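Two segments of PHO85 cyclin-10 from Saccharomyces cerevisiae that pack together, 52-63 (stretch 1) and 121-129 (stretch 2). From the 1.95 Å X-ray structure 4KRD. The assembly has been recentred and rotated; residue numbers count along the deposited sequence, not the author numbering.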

# COMPACT_ATOMS: atom_id res chain seq x y z
N LYS B 52 8.06 22.14 23.58
CA LYS B 52 8.55 23.51 23.72
C LYS B 52 7.73 24.52 22.91
O LYS B 52 7.25 25.52 23.45
CB LYS B 52 10.02 23.60 23.31
CG LYS B 52 10.99 23.07 24.35
CD LYS B 52 12.40 23.60 24.11
CE LYS B 52 13.38 23.09 25.16
NZ LYS B 52 13.53 21.61 25.13
N LEU B 53 7.57 24.25 21.62
CA LEU B 53 6.80 25.13 20.74
C LEU B 53 5.37 25.31 21.21
O LEU B 53 4.78 26.37 21.00
CB LEU B 53 6.78 24.55 19.33
CG LEU B 53 7.81 25.03 18.32
CD1 LEU B 53 9.22 24.88 18.86
CD2 LEU B 53 7.63 24.25 17.02
N SER B 54 4.79 24.27 21.82
CA SER B 54 3.38 24.30 22.16
C SER B 54 3.07 25.25 23.32
O SER B 54 1.93 25.66 23.52
CB SER B 54 2.88 22.88 22.48
OG SER B 54 3.01 22.03 21.34
N GLY B 55 4.09 25.59 24.10
CA GLY B 55 3.92 26.47 25.24
C GLY B 55 3.90 27.94 24.89
O GLY B 55 3.51 28.78 25.71
N ASN B 56 4.34 28.27 23.68
CA ASN B 56 4.34 29.65 23.21
C ASN B 56 3.04 30.01 22.49
O ASN B 56 2.57 31.15 22.56
CB ASN B 56 5.50 29.87 22.23
CG ASN B 56 6.81 29.30 22.73
OD1 ASN B 56 7.02 29.16 23.94
ND2 ASN B 56 7.70 28.95 21.80
N ARG B 57 2.47 29.03 21.81
CA ARG B 57 1.41 29.27 20.84
C ARG B 57 0.03 28.94 21.40
O ARG B 57 -0.11 28.14 22.32
CB ARG B 57 1.65 28.40 19.60
CG ARG B 57 3.06 28.49 19.00
CD ARG B 57 3.08 29.46 17.83
NE ARG B 57 3.86 28.98 16.68
CZ ARG B 57 3.32 28.55 15.54
NH1 ARG B 57 2.00 28.51 15.39
NH2 ARG B 57 4.10 28.15 14.53
N LYS B 58 -0.98 29.58 20.81
CA LYS B 58 -2.36 29.13 20.96
C LYS B 58 -2.84 28.73 19.56
O LYS B 58 -3.10 29.59 18.72
CB LYS B 58 -3.24 30.24 21.53
N CYS B 59 -2.95 27.42 19.32
CA CYS B 59 -3.08 26.91 17.95
C CYS B 59 -4.49 26.89 17.37
O CYS B 59 -5.48 26.86 18.11
CB CYS B 59 -2.46 25.52 17.84
SG CYS B 59 -0.69 25.55 18.02
N THR B 60 -4.55 26.89 16.04
CA THR B 60 -5.81 26.94 15.31
C THR B 60 -6.57 25.62 15.39
O THR B 60 -7.75 25.55 15.06
CB THR B 60 -5.58 27.32 13.83
N GLY B 61 -5.88 24.57 15.83
CA GLY B 61 -6.53 23.29 16.09
C GLY B 61 -7.07 22.59 14.86
O GLY B 61 -6.67 22.87 13.73
N PHE B 62 -7.99 21.65 15.10
CA PHE B 62 -8.50 20.78 14.05
C PHE B 62 -9.57 21.43 13.18
O PHE B 62 -10.23 22.38 13.59
CB PHE B 62 -9.04 19.47 14.64
CG PHE B 62 -7.98 18.61 15.26
CD1 PHE B 62 -7.15 17.83 14.47
CD2 PHE B 62 -7.80 18.59 16.64
CE1 PHE B 62 -6.17 17.04 15.04
CE2 PHE B 62 -6.82 17.80 17.21
CZ PHE B 62 -6.00 17.03 16.41
N ASN B 63 -9.72 20.90 11.97
CA ASN B 63 -10.74 21.36 11.03
C ASN B 63 -12.13 20.85 11.39
O ASN B 63 -13.14 21.39 10.92
CB ASN B 63 -10.37 20.93 9.61
N ILE B 121 7.44 28.66 5.55
CA ILE B 121 7.81 28.75 6.96
C ILE B 121 7.06 27.73 7.80
O ILE B 121 5.84 27.61 7.71
CB ILE B 121 7.56 30.17 7.53
CG1 ILE B 121 8.20 31.23 6.63
CG2 ILE B 121 8.10 30.27 8.97
CD1 ILE B 121 9.66 30.98 6.34
N LEU B 122 7.80 27.00 8.62
CA LEU B 122 7.23 25.96 9.48
C LEU B 122 6.23 26.60 10.45
O LEU B 122 6.47 27.68 10.98
CB LEU B 122 8.37 25.28 10.23
CG LEU B 122 8.36 23.80 10.58
CD1 LEU B 122 8.17 22.95 9.32
CD2 LEU B 122 9.64 23.44 11.31
N GLN B 123 5.11 25.92 10.66
CA GLN B 123 4.07 26.40 11.57
C GLN B 123 3.57 25.26 12.44
O GLN B 123 3.43 24.13 11.95
CB GLN B 123 2.87 26.96 10.80
CG GLN B 123 3.16 28.20 9.97
CD GLN B 123 3.54 29.38 10.83
OE1 GLN B 123 2.90 29.67 11.85
NE2 GLN B 123 4.59 30.08 10.42
N LEU B 124 3.28 25.54 13.71
CA LEU B 124 2.65 24.57 14.59
C LEU B 124 1.14 24.54 14.35
O LEU B 124 0.48 25.58 14.38
CB LEU B 124 2.95 24.90 16.06
CG LEU B 124 2.52 23.84 17.08
CD1 LEU B 124 3.38 22.60 16.94
CD2 LEU B 124 2.56 24.36 18.52
N LYS B 125 0.61 23.34 14.11
CA LYS B 125 -0.80 23.14 13.81
C LYS B 125 -1.62 22.90 15.06
O LYS B 125 -2.77 23.31 15.13
CB LYS B 125 -0.97 21.91 12.89
CG LYS B 125 -0.71 22.17 11.43
CD LYS B 125 -0.55 20.86 10.63
CE LYS B 125 -1.64 19.86 10.95
NZ LYS B 125 -1.50 18.65 10.09
N LEU B 126 -1.04 22.19 16.02
CA LEU B 126 -1.76 21.80 17.23
C LEU B 126 -0.82 21.84 18.41
O LEU B 126 0.39 21.65 18.27
CB LEU B 126 -2.26 20.35 17.14
CG LEU B 126 -3.11 19.88 15.96
CD1 LEU B 126 -3.08 18.35 15.91
CD2 LEU B 126 -4.53 20.39 16.11
N ASN B 127 -1.40 22.07 19.58
CA ASN B 127 -0.63 22.04 20.81
C ASN B 127 -0.44 20.61 21.29
O ASN B 127 -1.39 19.84 21.36
CB ASN B 127 -1.32 22.89 21.88
CG ASN B 127 -1.30 24.38 21.56
OD1 ASN B 127 -0.32 25.07 21.83
ND2 ASN B 127 -2.38 24.88 20.98
N LEU B 128 0.81 20.26 21.58
CA LEU B 128 1.12 18.99 22.25
C LEU B 128 1.31 19.23 23.75
O LEU B 128 2.05 20.13 24.13
CB LEU B 128 2.42 18.43 21.69
CG LEU B 128 2.93 17.10 22.25
CD1 LEU B 128 1.88 15.99 22.13
CD2 LEU B 128 4.22 16.71 21.54
N GLN B 129 0.66 18.42 24.59
CA GLN B 129 0.86 18.47 26.05
C GLN B 129 1.62 17.23 26.52
O GLN B 129 1.58 16.19 25.85
CB GLN B 129 -0.47 18.48 26.79
CG GLN B 129 -1.47 19.52 26.35
CD GLN B 129 -2.78 19.38 27.12
OE1 GLN B 129 -3.71 18.71 26.67
NE2 GLN B 129 -2.85 20.00 28.29

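Leu124 lies at the apolar centre of the contact between 52-63 and 121-129. Its CB points toward the first stretch, and with chi1 in t and chi2 in p its CD2 reaches a pocket lined by Leu53, Ser54 and Cys59: CD2 of Leu124 is 3.5 Å from SG of Cys59, 3.7 Å from OG of Ser54 and 4.3 Å from CB of Leu53. Cys59 also points toward the second stretch, and its SG comes within 3.7 Å of the backbone C of Leu126, so the sulfur packs against main chain as well as side chain.

A second apolar cluster joins Leu126 to Phe62. The CA-to-CB bond of Leu126 points away from the first stretch, yet the end of its side chain comes back to meet the aromatic ring. CD2 of Leu126 sits over one ring face of Phe62, 3.6 Å from the centroid and 9° off the normal, a CH-pi contact; CD1 of Leu126 lies 3.2 Å from CZ of Phe62. The same Leu126 CD2 is 3.5 Å from CA of Gly61, whose positive phi suits glycine. Beside it, Gly61 N gives a weak hydrogen bond to Lys125 O (3.4 Å, 133°).

At Ser54, Leu128 N donates a nearly straight hydrogen bond to OG of Ser54 (2.8 Å, 166°), tying the side chain of Ser54 to the backbone of the second stretch. Next to it, the side-chain amide of Asn127 reaches in among the backbone of Ser54, Arg57 and Cys59; its orientation is probably turned over in the model.

At the polar edge, Arg57 lays one face of its guanidinium over CB of Leu124, with CZ of Arg57 3.7 Å from that CB. NH2 of Arg57 lies 2.9 Å from Leu124 N, but both are donors, so this closeness is no hydrogen bond.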